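Local structure of high affinity transport system protein p37 (Mycoplasma hyorhinis, 3EKI) at residues P138-N150 with Y343-Q357. The protein binds thiamine diphosphate outside the cell membrane as the lipoprotein component of a high-affinity transport system, probably for uptake of the cofactor. Sequence-based numbering, arbitrary orientation.
Sequences PGIITPALETTTN and YDVGVFRKSVNQLEQ. With TPP (thiamine diphosphate), chain B.
With chi1 at 70°, T147 tucks OG1 between its own backbone N and carbonyl carbon, where the hydroxyl reaches D344 O at 2.9 Å and lies in plane at the edge of the Y343 ring. T147 N binds the same carbonyl oxygen almost head-on, giving D344 O two donors from one residue. The Y343 ring, turned by an intermediate chi1 of -135°, is sandwiched: T149 CB sits over one face, 3.8 Å from the ring centroid in a CH-pi contact, and thiamine diphosphate C6 lies over the opposite face. T149 OG1 itself bonds to G380 O. Beyond Y343, D344 sends OD1 to within 3.1 Å of the ligand's C7, while its OD2 is held by Y381.

Further along, strands 141-150 and 345-349 run antiparallel. T142 and F348 exchange two nearly straight backbone bonds; G346 O then accepts from both A144 N (2.8 Å) and L145 N (3.1 Å), and G346 N returns a bond to L145 O. V347 CG2 presses tightly on I141 CG1 at 3.4 Å. On the sheet face that carries P143, V345 and V347, P143 CB meets V345 CG1; helix 127-136 packs on I141, P143 and V345 through L130 and L134, and L113 of helix 106-115 meets I141 and V347. At the bulge, A144 CB meets the F348 ring edge in plane, 3.7 Å from CE2, while Q357 CG covers a face of that ring. One water joins T142 OG1, K350 O and Q357 NE2.

A144 and L145 opposite the single residue G346 form a classic beta bulge, in an antiparallel pair whose Y343 and D344 end lines the thiamine diphosphate pocket of this periplasmic-binding-protein-like fold.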
ATOM      1  N   PRO A 138       2.421 -11.445 -19.923  1.00 19.92           N
ATOM      2  CA  PRO A 138       2.534 -12.633 -19.079  1.00 15.81           C
ATOM      3  C   PRO A 138       3.951 -13.217 -19.088  1.00 15.57           C
ATOM      4  O   PRO A 138       4.568 -13.356 -20.140  1.00 20.37           O
ATOM      5  CB  PRO A 138       1.535 -13.635 -19.646  1.00 20.92           C
ATOM      6  CG  PRO A 138       0.835 -12.947 -20.755  1.00 27.70           C
ATOM      7  CD  PRO A 138       1.492 -11.636 -21.051  1.00 24.97           C
ATOM      8  N   GLY A 139       4.424 -13.543 -17.907  1.00 17.70           N
ATOM      9  CA  GLY A 139       5.683 -14.115 -17.538  1.00 20.47           C
ATOM     10  C   GLY A 139       6.908 -13.298 -17.861  1.00 23.97           C
ATOM     11  O   GLY A 139       8.010 -13.871 -17.853  1.00 21.81           O
ATOM     12  N   ILE A 140       6.768 -12.011 -18.140  1.00 13.76           N
ATOM     13  CA  ILE A 140       7.873 -11.190 -18.623  1.00 11.55           C
ATOM     14  C   ILE A 140       8.877 -10.876 -17.512  1.00 14.01           C
ATOM     15  O   ILE A 140      10.039 -10.635 -17.854  1.00 12.09           O
ATOM     16  CB  ILE A 140       7.365  -9.898 -19.270  1.00 14.20           C
ATOM     17  CG1 ILE A 140       8.383  -9.143 -20.124  1.00 19.77           C
ATOM     18  CG2 ILE A 140       6.779  -8.968 -18.205  1.00 15.28           C
ATOM     19  CD1 ILE A 140       7.690  -8.081 -20.972  1.00 27.46           C
ATOM     20  N   ILE A 141       8.415 -10.878 -16.272  1.00 11.06           N
ATOM     21  CA  ILE A 141       9.208 -10.688 -15.053  1.00  5.60           C
ATOM     22  C   ILE A 141       8.718 -11.727 -14.050  1.00  9.64           C
ATOM     23  O   ILE A 141       7.648 -12.341 -14.240  1.00 10.48           O
ATOM     24  CB  ILE A 141       9.165  -9.256 -14.497  1.00  8.67           C
ATOM     25  CG1 ILE A 141       7.762  -8.791 -14.129  1.00 13.03           C
ATOM     26  CG2 ILE A 141       9.825  -8.261 -15.456  1.00  9.04           C
ATOM     27  CD1 ILE A 141       7.637  -7.365 -13.616  1.00 17.67           C
ATOM     28  N   THR A 142       9.453 -11.996 -12.973  1.00  8.57           N
ATOM     29  CA  THR A 142       9.176 -13.101 -12.085  1.00  5.73           C
ATOM     30  C   THR A 142       8.938 -12.701 -10.645  1.00  9.56           C
ATOM     31  O   THR A 142       9.843 -12.300  -9.910  1.00  9.03           O
ATOM     32  CB  THR A 142      10.395 -14.076 -12.102  1.00  9.70           C
ATOM     33  OG1 THR A 142      10.647 -14.424 -13.470  1.00 10.95           O
ATOM     34  CG2 THR A 142      10.084 -15.316 -11.309  1.00 10.85           C
ATOM     35  N   PRO A 143       7.677 -12.744 -10.218  1.00  7.24           N
ATOM     36  CA  PRO A 143       7.355 -12.441  -8.819  1.00  6.04           C
ATOM     37  C   PRO A 143       7.942 -13.504  -7.916  1.00  7.26           C
ATOM     38  O   PRO A 143       7.861 -14.702  -8.232  1.00 12.91           O
ATOM     39  CB  PRO A 143       5.825 -12.498  -8.793  1.00 10.27           C
ATOM     40  CG  PRO A 143       5.422 -12.273 -10.209  1.00 11.52           C
ATOM     41  CD  PRO A 143       6.474 -12.991 -11.031  1.00 13.02           C
ATOM     42  N   ALA A 144       8.511 -13.075  -6.804  1.00  6.34           N
ATOM     43  CA  ALA A 144       9.157 -14.008  -5.892  1.00  7.36           C
ATOM     44  C   ALA A 144       8.984 -13.789  -4.372  1.00  8.14           C
ATOM     45  O   ALA A 144       9.063 -14.721  -3.613  1.00 11.42           O
ATOM     46  CB  ALA A 144      10.615 -14.030  -6.186  1.00 10.32           C
ATOM     47  N   LEU A 145       8.831 -12.532  -3.988  1.00  8.46           N
ATOM     48  CA  LEU A 145       8.777 -12.159  -2.585  1.00  8.86           C
ATOM     49  C   LEU A 145       7.423 -11.538  -2.280  1.00  7.04           C
ATOM     50  O   LEU A 145       6.989 -10.677  -3.054  1.00  9.39           O
ATOM     51  CB  LEU A 145       9.897 -11.146  -2.334  1.00 10.04           C
ATOM     52  CG  LEU A 145      10.070 -10.544  -0.936  1.00 12.02           C
ATOM     53  CD1 LEU A 145      10.843 -11.504  -0.041  1.00 15.72           C
ATOM     54  CD2 LEU A 145      10.789  -9.204  -0.927  1.00 16.32           C
ATOM     55  N   GLU A 146       6.780 -11.949  -1.197  1.00  9.42           N
ATOM     56  CA  GLU A 146       5.576 -11.265  -0.752  1.00  9.77           C
ATOM     57  C   GLU A 146       5.914 -10.507   0.528  1.00 10.63           C
ATOM     58  O   GLU A 146       6.370 -11.159   1.467  1.00 11.15           O
ATOM     59  CB  GLU A 146       4.444 -12.259  -0.474  1.00 12.45           C
ATOM     60  CG  GLU A 146       3.146 -11.565  -0.082  1.00 15.87           C
ATOM     61  CD  GLU A 146       1.950 -12.479   0.047  1.00 27.13           C
ATOM     62  OE1 GLU A 146       2.074 -13.713  -0.098  1.00 27.70           O
ATOM     63  OE2 GLU A 146       0.851 -11.940   0.320  1.00 18.28           O
ATOM     64  N   THR A 147       5.703  -9.198   0.575  1.00  7.35           N
ATOM     65  CA  THR A 147       5.878  -8.490   1.851  1.00  6.74           C
ATOM     66  C   THR A 147       4.624  -8.650   2.715  1.00 11.62           C
ATOM     67  O   THR A 147       3.549  -8.959   2.204  1.00  7.84           O
ATOM     68  CB  THR A 147       6.213  -7.006   1.638  1.00  6.14           C
ATOM     69  OG1 THR A 147       5.039  -6.354   1.132  1.00  6.32           O
ATOM     70  CG2 THR A 147       7.315  -6.773   0.620  1.00  8.92           C
ATOM     71  N   THR A 148       4.774  -8.451   4.010  1.00 10.82           N
ATOM     72  CA  THR A 148       3.670  -8.411   4.972  1.00  7.26           C
ATOM     73  C   THR A 148       3.853  -7.163   5.823  1.00 10.77           C
ATOM     74  O   THR A 148       4.935  -6.583   5.917  1.00  7.01           O
ATOM     75  CB  THR A 148       3.567  -9.657   5.861  1.00  8.36           C
ATOM     76  OG1 THR A 148       4.748  -9.732   6.696  1.00 12.53           O
ATOM     77  CG2 THR A 148       3.494 -10.946   5.064  1.00 14.85           C
ATOM     78  N   THR A 149       2.776  -6.693   6.448  1.00 11.27           N
ATOM     79  CA  THR A 149       2.850  -5.480   7.272  1.00 10.75           C
ATOM     80  C   THR A 149       2.248  -5.750   8.642  1.00  6.98           C
ATOM     81  O   THR A 149       1.372  -6.615   8.746  1.00  9.50           O
ATOM     82  CB  THR A 149       2.141  -4.346   6.500  1.00 12.77           C
ATOM     83  OG1 THR A 149       2.396  -3.076   7.102  1.00 10.54           O
ATOM     84  CG2 THR A 149       0.627  -4.512   6.475  1.00 10.90           C
ATOM     85  N   ASN A 150       2.684  -5.040   9.666  1.00  9.19           N
ATOM     86  CA  ASN A 150       2.063  -5.076  10.987  1.00  7.17           C
ATOM     87  C   ASN A 150       0.564  -4.808  10.820  1.00  5.69           C
ATOM     88  O   ASN A 150       0.226  -3.821  10.179  1.00  8.20           O
ATOM     89  CB  ASN A 150       2.685  -4.056  11.933  1.00  9.23           C
ATOM     90  CG  ASN A 150       4.111  -4.367  12.359  1.00 13.48           C
ATOM     91  OD1 ASN A 150       4.538  -5.524  12.296  1.00 14.46           O
ATOM     92  ND2 ASN A 150       4.814  -3.343  12.814  1.00 16.75           N
ATOM     93  N   TYR A 343      -0.152  -7.201   0.108  1.00  7.08           N
ATOM     94  CA  TYR A 343       0.848  -6.145   0.213  1.00  7.88           C
ATOM     95  C   TYR A 343       1.839  -6.285  -0.944  1.00 10.25           C
ATOM     96  O   TYR A 343       1.643  -7.112  -1.836  1.00  9.29           O
ATOM     97  CB  TYR A 343       1.549  -6.161   1.574  1.00  6.93           C
ATOM     98  CG  TYR A 343       1.696  -4.808   2.214  1.00  5.23           C
ATOM     99  CD1 TYR A 343       2.907  -4.222   2.502  1.00  8.67           C
ATOM    100  CD2 TYR A 343       0.560  -4.058   2.537  1.00 10.45           C
ATOM    101  CE1 TYR A 343       3.003  -2.967   3.086  1.00  8.55           C
ATOM    102  CE2 TYR A 343       0.646  -2.820   3.123  1.00 12.78           C
ATOM    103  CZ  TYR A 343       1.869  -2.263   3.406  1.00  9.97           C
ATOM    104  OH  TYR A 343       1.953  -1.011   3.991  1.00 13.47           O
ATOM    105  N   ASP A 344       2.889  -5.477  -0.956  1.00  8.19           N
ATOM    106  CA  ASP A 344       3.752  -5.361  -2.129  1.00  5.61           C
ATOM    107  C   ASP A 344       4.520  -6.661  -2.399  1.00  6.74           C
ATOM    108  O   ASP A 344       4.765  -7.458  -1.506  1.00  6.46           O
ATOM    109  CB  ASP A 344       4.696  -4.192  -1.945  1.00  7.35           C
ATOM    110  CG  ASP A 344       4.059  -2.822  -2.045  1.00 15.26           C
ATOM    111  OD1 ASP A 344       2.805  -2.763  -2.018  1.00 10.64           O
ATOM    112  OD2 ASP A 344       4.819  -1.827  -2.149  1.00 13.79           O
ATOM    113  N   VAL A 345       4.855  -6.805  -3.666  1.00  7.49           N
ATOM    114  CA  VAL A 345       5.516  -8.005  -4.178  1.00  5.86           C
ATOM    115  C   VAL A 345       6.864  -7.667  -4.788  1.00  3.79           C
ATOM    116  O   VAL A 345       7.036  -6.737  -5.564  1.00  5.65           O
ATOM    117  CB  VAL A 345       4.620  -8.674  -5.235  1.00  7.90           C
ATOM    118  CG1 VAL A 345       5.354  -9.784  -5.963  1.00  5.94           C
ATOM    119  CG2 VAL A 345       3.342  -9.200  -4.574  1.00 11.65           C
ATOM    120  N   GLY A 346       7.859  -8.462  -4.439  1.00  6.38           N
ATOM    121  CA  GLY A 346       9.197  -8.353  -5.011  1.00 10.62           C
ATOM    122  C   GLY A 346       9.290  -9.227  -6.258  1.00  7.49           C
ATOM    123  O   GLY A 346       8.914 -10.392  -6.275  1.00  9.97           O
ATOM    124  N   VAL A 347       9.797  -8.582  -7.294  1.00  5.89           N
ATOM    125  CA  VAL A 347       9.837  -9.142  -8.623  1.00  3.56           C
ATOM    126  C   VAL A 347      11.220  -9.012  -9.224  1.00  6.16           C
ATOM    127  O   VAL A 347      11.891  -7.992  -9.096  1.00  6.83           O
ATOM    128  CB  VAL A 347       8.740  -8.451  -9.460  1.00 11.24           C
ATOM    129  CG1 VAL A 347       8.936  -6.948  -9.541  1.00 13.89           C
ATOM    130  CG2 VAL A 347       8.711  -9.088 -10.833  1.00 21.30           C
ATOM    131  N   PHE A 348      11.664 -10.087  -9.885  1.00  7.45           N
ATOM    132  CA  PHE A 348      12.946 -10.169 -10.543  1.00  8.22           C
ATOM    133  C   PHE A 348      12.865 -10.029 -12.056  1.00  5.63           C
ATOM    134  O   PHE A 348      11.855 -10.452 -12.622  1.00  8.30           O
ATOM    135  CB  PHE A 348      13.620 -11.544 -10.326  1.00  9.93           C
ATOM    136  CG  PHE A 348      14.194 -11.721  -8.940  1.00  8.55           C
ATOM    137  CD1 PHE A 348      15.436 -11.193  -8.644  1.00 10.93           C
ATOM    138  CD2 PHE A 348      13.478 -12.427  -7.989  1.00  8.13           C
ATOM    139  CE1 PHE A 348      15.963 -11.370  -7.374  1.00  6.65           C
ATOM    140  CE2 PHE A 348      13.986 -12.573  -6.711  1.00  8.28           C
ATOM    141  CZ  PHE A 348      15.215 -12.027  -6.423  1.00  6.46           C
ATOM    142  N   ARG A 349      13.894  -9.473 -12.666  1.00  6.93           N
ATOM    143  CA  ARG A 349      14.082  -9.692 -14.103  1.00  9.38           C
ATOM    144  C   ARG A 349      14.242 -11.202 -14.316  1.00  7.95           C
ATOM    145  O   ARG A 349      14.699 -11.963 -13.462  1.00  9.98           O
ATOM    146  CB  ARG A 349      15.210  -8.870 -14.693  1.00  7.94           C
ATOM    147  CG  ARG A 349      16.584  -9.233 -14.161  1.00 10.50           C
ATOM    148  CD  ARG A 349      17.727  -8.492 -14.838  1.00  9.62           C
ATOM    149  NE  ARG A 349      19.019  -8.980 -14.350  1.00 10.44           N
ATOM    150  CZ  ARG A 349      19.749  -9.973 -14.803  1.00 15.87           C
ATOM    151  NH1 ARG A 349      19.342 -10.686 -15.842  1.00 11.91           N
ATOM    152  NH2 ARG A 349      20.907 -10.269 -14.214  1.00 12.69           N
ATOM    153  N   LYS A 350      13.788 -11.668 -15.479  1.00  8.50           N
ATOM    154  CA  LYS A 350      13.555 -13.076 -15.710  1.00  9.03           C
ATOM    155  C   LYS A 350      14.831 -13.916 -15.667  1.00  8.75           C
ATOM    156  O   LYS A 350      14.771 -15.069 -15.231  1.00 10.98           O
ATOM    157  CB  LYS A 350      12.878 -13.268 -17.073  1.00 13.87           C
ATOM    158  CG  LYS A 350      11.993 -14.503 -17.166  1.00 22.13           C
ATOM    159  CD  LYS A 350      11.508 -14.627 -18.608  1.00 29.44           C
ATOM    160  CE  LYS A 350      10.212 -15.401 -18.720  1.00 35.80           C
ATOM    161  NZ  LYS A 350       9.331 -14.799 -19.761  1.00 30.96           N
ATOM    162  N   SER A 351      15.931 -13.343 -16.127  1.00  9.12           N
ATOM    163  CA  SER A 351      17.148 -14.150 -16.264  1.00 12.21           C
ATOM    164  C   SER A 351      18.030 -14.205 -15.038  1.00 13.44           C
ATOM    165  O   SER A 351      19.116 -14.797 -15.090  1.00 13.69           O
ATOM    166  CB  SER A 351      17.965 -13.662 -17.484  1.00 11.27           C
ATOM    167  OG  SER A 351      17.209 -13.900 -18.673  1.00 14.98           O
ATOM    168  N   VAL A 352      17.638 -13.662 -13.883  1.00 10.26           N
ATOM    169  CA  VAL A 352      18.435 -13.908 -12.686  1.00  8.83           C
ATOM    170  C   VAL A 352      18.336 -15.369 -12.306  1.00  6.51           C
ATOM    171  O   VAL A 352      17.241 -15.952 -12.262  1.00 11.29           O
ATOM    172  CB  VAL A 352      17.957 -13.057 -11.484  1.00  8.36           C
ATOM    173  CG1 VAL A 352      18.659 -13.543 -10.226  1.00 12.63           C
ATOM    174  CG2 VAL A 352      18.180 -11.592 -11.760  1.00 11.40           C
ATOM    175  N   ASN A 353      19.454 -16.042 -12.042  1.00  9.08           N
ATOM    176  CA  ASN A 353      19.442 -17.456 -11.693  1.00 10.49           C
ATOM    177  C   ASN A 353      18.471 -17.793 -10.570  1.00 11.99           C
ATOM    178  O   ASN A 353      18.433 -17.057  -9.573  1.00  8.62           O
ATOM    179  CB  ASN A 353      20.852 -17.860 -11.267  1.00 13.40           C
ATOM    180  CG  ASN A 353      20.966 -19.291 -10.799  1.00 14.69           C
ATOM    181  OD1 ASN A 353      20.818 -19.599  -9.621  1.00 13.73           O
ATOM    182  ND2 ASN A 353      21.232 -20.158 -11.770  1.00 25.44           N
ATOM    183  N   GLN A 354      17.680 -18.838 -10.724  1.00 10.56           N
ATOM    184  CA  GLN A 354      16.685 -19.264  -9.746  1.00  9.79           C
ATOM    185  C   GLN A 354      17.234 -19.511  -8.355  1.00  7.79           C
ATOM    186  O   GLN A 354      16.614 -19.137  -7.351  1.00  8.93           O
ATOM    187  CB  GLN A 354      15.981 -20.556 -10.203  1.00 23.96           C
ATOM    188  CG  GLN A 354      14.466 -20.540 -10.044  1.00 54.05           C
ATOM    189  CD  GLN A 354      13.759 -21.636 -10.822  1.00 61.75           C
ATOM    190  OE1 GLN A 354      13.066 -22.478 -10.244  1.00 70.90           O
ATOM    191  NE2 GLN A 354      13.922 -21.636 -12.143  1.00 48.84           N
ATOM    192  N   LEU A 355      18.402 -20.137  -8.247  1.00  6.72           N
ATOM    193  CA  LEU A 355      19.058 -20.379  -6.976  1.00  8.85           C
ATOM    194  C   LEU A 355      19.365 -19.043  -6.295  1.00  8.39           C
ATOM    195  O   LEU A 355      19.149 -18.925  -5.085  1.00  8.09           O
ATOM    196  CB  LEU A 355      20.362 -21.164  -7.150  1.00  8.76           C
ATOM    197  CG  LEU A 355      20.220 -22.536  -7.794  1.00 14.39           C
ATOM    198  CD1 LEU A 355      21.602 -23.135  -8.061  1.00 15.20           C
ATOM    199  CD2 LEU A 355      19.413 -23.480  -6.917  1.00 21.04           C
ATOM    200  N   GLU A 356      19.849 -18.083  -7.083  1.00  7.98           N
ATOM    201  CA  GLU A 356      20.129 -16.739  -6.558  1.00  6.38           C
ATOM    202  C   GLU A 356      18.848 -16.042  -6.110  1.00  4.50           C
ATOM    203  O   GLU A 356      18.835 -15.406  -5.044  1.00  6.52           O
ATOM    204  CB  GLU A 356      20.887 -15.929  -7.608  1.00  6.31           C
ATOM    205  CG  GLU A 356      21.514 -14.650  -7.060  1.00  7.49           C
ATOM    206  CD  GLU A 356      22.423 -13.946  -8.043  1.00  7.38           C
ATOM    207  OE1 GLU A 356      22.388 -14.343  -9.231  1.00  7.24           O
ATOM    208  OE2 GLU A 356      23.153 -13.007  -7.652  1.00  9.90           O
ATOM    209  N   GLN A 357      17.784 -16.160  -6.891  1.00  7.26           N
ATOM    210  CA  GLN A 357      16.502 -15.545  -6.500  1.00  9.39           C
ATOM    211  C   GLN A 357      16.046 -16.078  -5.161  1.00  9.42           C
ATOM    212  O   GLN A 357      15.667 -15.350  -4.240  1.00  9.23           O
ATOM    213  CB  GLN A 357      15.427 -15.793  -7.569  1.00  5.36           C
ATOM    214  CG  GLN A 357      15.598 -15.110  -8.900  1.00  7.57           C
ATOM    215  CD  GLN A 357      14.398 -15.348  -9.798  1.00 12.64           C
ATOM    216  OE1 GLN A 357      13.286 -15.462  -9.293  1.00 14.58           O
ATOM    217  NE2 GLN A 357      14.600 -15.422 -11.097  1.00 11.32           N
TER
HETATM  218  N1' TPP B 551       3.398   2.224   6.264  1.00 14.65           N
HETATM  219  C2' TPP B 551       4.449   3.079   6.212  1.00 11.40           C
HETATM  220  CM2 TPP B 551       5.384   3.169   7.423  1.00 16.89           C
HETATM  221  N3' TPP B 551       4.675   3.823   5.115  1.00 17.19           N
HETATM  222  C4' TPP B 551       3.895   3.643   4.016  1.00 28.05           C
HETATM  223  N4' TPP B 551       4.192   4.330   2.910  1.00 35.76           N
HETATM  224  C5' TPP B 551       2.769   2.810   4.068  1.00 14.42           C
HETATM  225  C6' TPP B 551       2.550   2.107   5.246  1.00 12.48           C
HETATM  226  C7' TPP B 551       1.769   2.605   2.919  1.00 15.52           C
HETATM  227  N3  TPP B 551       2.093   1.528   1.967  1.00 24.69           N
HETATM  228  C2  TPP B 551       3.325   1.137   1.644  1.00 26.24           C
HETATM  229  S1  TPP B 551       3.235  -0.186   0.505  1.00 13.23           S
HETATM  230  C5  TPP B 551       1.488  -0.139   0.484  1.00  9.96           C
HETATM  231  C4  TPP B 551       1.088   0.935   1.255  1.00 11.34           C
HETATM  232  CM4 TPP B 551      -0.391   1.149   1.643  1.00 10.55           C
HETATM  233  C6  TPP B 551       0.610  -1.023  -0.408  1.00  9.24           C
HETATM  234  C7  TPP B 551       0.644  -0.526  -1.856  1.00  7.67           C
HETATM  235  O7  TPP B 551       0.057   0.791  -1.914  1.00 10.59           O
HETATM  236  PA  TPP B 551       0.337   1.864  -3.053  1.00 11.24           P
HETATM  237  O1A TPP B 551      -0.174   3.178  -2.593  1.00 12.87           O
HETATM  238  O2A TPP B 551       1.789   1.851  -3.439  1.00 14.10           O
HETATM  239  O3A TPP B 551      -0.383   1.363  -4.364  1.00  7.56           O
HETATM  240  PB  TPP B 551      -1.905   1.649  -4.789  1.00  8.38           P
HETATM  241  O1B TPP B 551      -2.839   1.039  -3.788  1.00  7.46           O
HETATM  242  O2B TPP B 551      -2.025   0.962  -6.207  1.00  9.80           O
HETATM  243  O3B TPP B 551      -2.118   3.207  -5.008  1.00  9.52           O
HETATM  244  O   HOH W   1      12.612  -9.615 -17.368  1.00 12.33           O
HETATM  245  O   HOH W   2      12.780 -15.983 -13.442  1.00 12.59           O
HETATM  246  O   HOH W   3       0.921  -9.407   1.468  1.00 14.36           O